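Local coordinates for protein thiamine pyrophosphokinase (Bacillus subtilis, PDB 3LM8) that catalyses the ATP-dependent pyrophosphorylation of thiamine to thiamine diphosphate, releasing AMP, in the salvage of vitamin B1, at residues Arg153-Ile158 and Cys188-Leu193. The protein carries 1 engineered substitution. Residues are numbered along the deposited sequence; the frame is centred on the assembly and turned at random.
Sequences RYISFI and CISNEL. With VIB (3-(4-amino-2-methyl-pyrimidin-5-ylmethyl)-5-(2-hydroxy-ethyl)-4-methyl-thiazol-3-ium), chain E.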
# COMPACT_ATOMS: atom_id res chain seq x y z
N ARG A 153 -9.57 -14.28 0.97
CA ARG A 153 -9.60 -15.20 2.10
C ARG A 153 -8.29 -15.54 2.79
O ARG A 153 -8.29 -16.08 3.91
CB ARG A 153 -10.25 -16.52 1.69
CG ARG A 153 -9.39 -17.42 0.82
CD ARG A 153 -10.15 -18.68 0.46
NE ARG A 153 -10.61 -19.36 1.67
CZ ARG A 153 -11.77 -19.99 1.78
NH1 ARG A 153 -12.10 -20.59 2.91
NH2 ARG A 153 -12.62 -20.01 0.75
N TYR A 154 -7.17 -15.24 2.15
CA TYR A 154 -5.88 -15.54 2.74
C TYR A 154 -5.25 -14.34 3.42
O TYR A 154 -5.32 -13.22 2.93
CB TYR A 154 -4.93 -16.11 1.68
CG TYR A 154 -5.50 -17.31 0.95
CD1 TYR A 154 -6.23 -17.14 -0.23
CD2 TYR A 154 -5.31 -18.61 1.43
CE1 TYR A 154 -6.76 -18.23 -0.91
CE2 TYR A 154 -5.83 -19.70 0.76
CZ TYR A 154 -6.56 -19.51 -0.41
OH TYR A 154 -7.07 -20.59 -1.10
N ILE A 155 -4.64 -14.61 4.57
CA ILE A 155 -3.98 -13.60 5.38
C ILE A 155 -2.64 -14.20 5.72
O ILE A 155 -2.59 -15.19 6.45
CB ILE A 155 -4.73 -13.39 6.71
CG1 ILE A 155 -6.11 -12.82 6.44
CG2 ILE A 155 -3.91 -12.51 7.64
CD1 ILE A 155 -7.14 -13.28 7.46
N SER A 156 -1.56 -13.63 5.19
CA SER A 156 -0.22 -14.14 5.46
C SER A 156 0.58 -13.15 6.30
O SER A 156 0.37 -11.94 6.23
CB SER A 156 0.52 -14.39 4.15
OG SER A 156 -0.16 -15.36 3.36
N PHE A 157 1.50 -13.66 7.11
CA PHE A 157 2.33 -12.81 7.95
C PHE A 157 3.79 -13.10 7.65
O PHE A 157 4.18 -14.26 7.55
CB PHE A 157 2.07 -13.07 9.43
CG PHE A 157 0.73 -12.58 9.92
CD1 PHE A 157 0.46 -11.22 10.00
CD2 PHE A 157 -0.25 -13.48 10.31
CE1 PHE A 157 -0.76 -10.75 10.48
CE2 PHE A 157 -1.48 -13.03 10.79
CZ PHE A 157 -1.73 -11.67 10.87
N ILE A 158 4.59 -12.06 7.49
CA ILE A 158 6.00 -12.25 7.19
C ILE A 158 6.87 -11.31 7.99
O ILE A 158 6.66 -10.09 8.00
CB ILE A 158 6.26 -12.04 5.70
CG1 ILE A 158 5.31 -12.93 4.89
CG2 ILE A 158 7.71 -12.37 5.38
CD1 ILE A 158 5.36 -12.70 3.42
N CYS A 188 4.04 -18.61 8.65
CA CYS A 188 2.85 -17.78 8.80
C CYS A 188 2.22 -17.26 7.51
O CYS A 188 1.52 -16.25 7.51
CB CYS A 188 3.17 -16.63 9.76
SG CYS A 188 3.94 -17.18 11.32
N ILE A 189 2.46 -17.97 6.41
CA ILE A 189 1.90 -17.59 5.13
C ILE A 189 0.70 -18.49 4.86
O ILE A 189 0.66 -19.63 5.31
CB ILE A 189 2.91 -17.78 3.98
CG1 ILE A 189 4.04 -16.76 4.12
CG2 ILE A 189 2.22 -17.67 2.63
CD1 ILE A 189 5.09 -16.88 3.06
N SER A 190 -0.28 -17.94 4.15
CA SER A 190 -1.48 -18.68 3.81
C SER A 190 -2.35 -19.09 5.00
O SER A 190 -2.72 -20.26 5.15
CB SER A 190 -1.11 -19.92 2.98
OG SER A 190 -0.99 -19.60 1.61
N ASN A 191 -2.67 -18.12 5.85
CA ASN A 191 -3.53 -18.39 7.00
C ASN A 191 -4.92 -17.92 6.57
O ASN A 191 -5.09 -17.36 5.50
CB ASN A 191 -3.06 -17.61 8.24
CG ASN A 191 -3.41 -18.30 9.54
OD1 ASN A 191 -2.72 -18.14 10.55
ND2 ASN A 191 -4.49 -19.08 9.53
N GLU A 192 -5.90 -18.17 7.41
CA GLU A 192 -7.27 -17.77 7.11
C GLU A 192 -7.96 -17.42 8.41
O GLU A 192 -7.51 -17.81 9.49
CB GLU A 192 -8.02 -18.92 6.44
CG GLU A 192 -7.73 -19.10 4.95
CD GLU A 192 -8.33 -20.38 4.39
OE1 GLU A 192 -9.50 -20.70 4.73
OE2 GLU A 192 -7.65 -21.07 3.61
N LEU A 193 -9.06 -16.68 8.31
CA LEU A 193 -9.82 -16.32 9.50
C LEU A 193 -10.97 -17.35 9.61
O LEU A 193 -11.62 -17.66 8.62
CB LEU A 193 -10.38 -14.91 9.33
CG LEU A 193 -9.98 -13.81 10.32
CD1 LEU A 193 -8.50 -13.90 10.71
CD2 LEU A 193 -10.31 -12.45 9.69
CM2 VIB E . 0.97 -20.02 11.69
N4A VIB E . 0.82 -24.01 9.02
CM4 VIB E . -1.41 -23.12 4.07
O1 VIB E . 1.10 -25.45 2.28
C7 VIB E . 1.75 -24.34 1.64
C6 VIB E . 1.07 -23.04 2.08
C2 VIB E . 1.70 -22.67 6.06
S1 VIB E . 2.56 -22.80 4.55
C5 VIB E . 1.10 -22.93 3.61
C4 VIB E . 0.05 -22.93 4.52
N3 VIB E . 0.40 -22.79 5.80
C7A VIB E . -0.62 -22.76 6.85
C4A VIB E . 0.53 -22.72 9.15
N3A VIB E . 0.87 -22.06 10.26
C2A VIB E . 0.59 -20.75 10.40
N1A VIB E . -0.03 -20.09 9.41
C6A VIB E . -0.38 -20.70 8.29
C5A VIB E . -0.11 -22.05 8.11
O HOH W 1 5.89 -16.26 8.42
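Glu192 runs alongside the start of strand 154-159 and reaches Arg153 with its carboxylate. Its CB lies 3.8 Å from Arg153 O, and CG passes the same oxygen. Because CG stands anti to the carbonyl carbon (chi1 -79°) and the chain continues extended, CD arrives beside the guanidinium. There OE1 lies at the guanidinium edge, near its plane, and forms a salt bridge with Arg153 NH1 at 3.2 Å, while NH1 meets OE1 from above the carboxylate plane. The other oxygen, OE2, approaches Tyr154 CE2 to 3.6 Å, ring and carboxylate being nearly perpendicular. With an alanine here the Arg153 guanidinium is likely to lose this charged mate and be freer to swing. Farther along, Ile155 and Asn191 form a single antiparallel hydrogen-bonded pair, Ile155 N lying 2.9 Å from Asn191 O and Asn191 N returning a bond to Ile155 O. Ser156 OG then accepts an almost straight bond from Ser190 N (2.7 Å), and Phe157 N donates to Cys188 O. These bonds probably help to hold the loop against the strand; its far side meets thiamine, Ser190 CB lying 3.4 Å from the thiazolium methyl CM4. Strand 154-159, at the edge of the mixed sheet, pairs with strand 207-212 on one side and takes this loop, between strands 176-181 and 197-202, on the other.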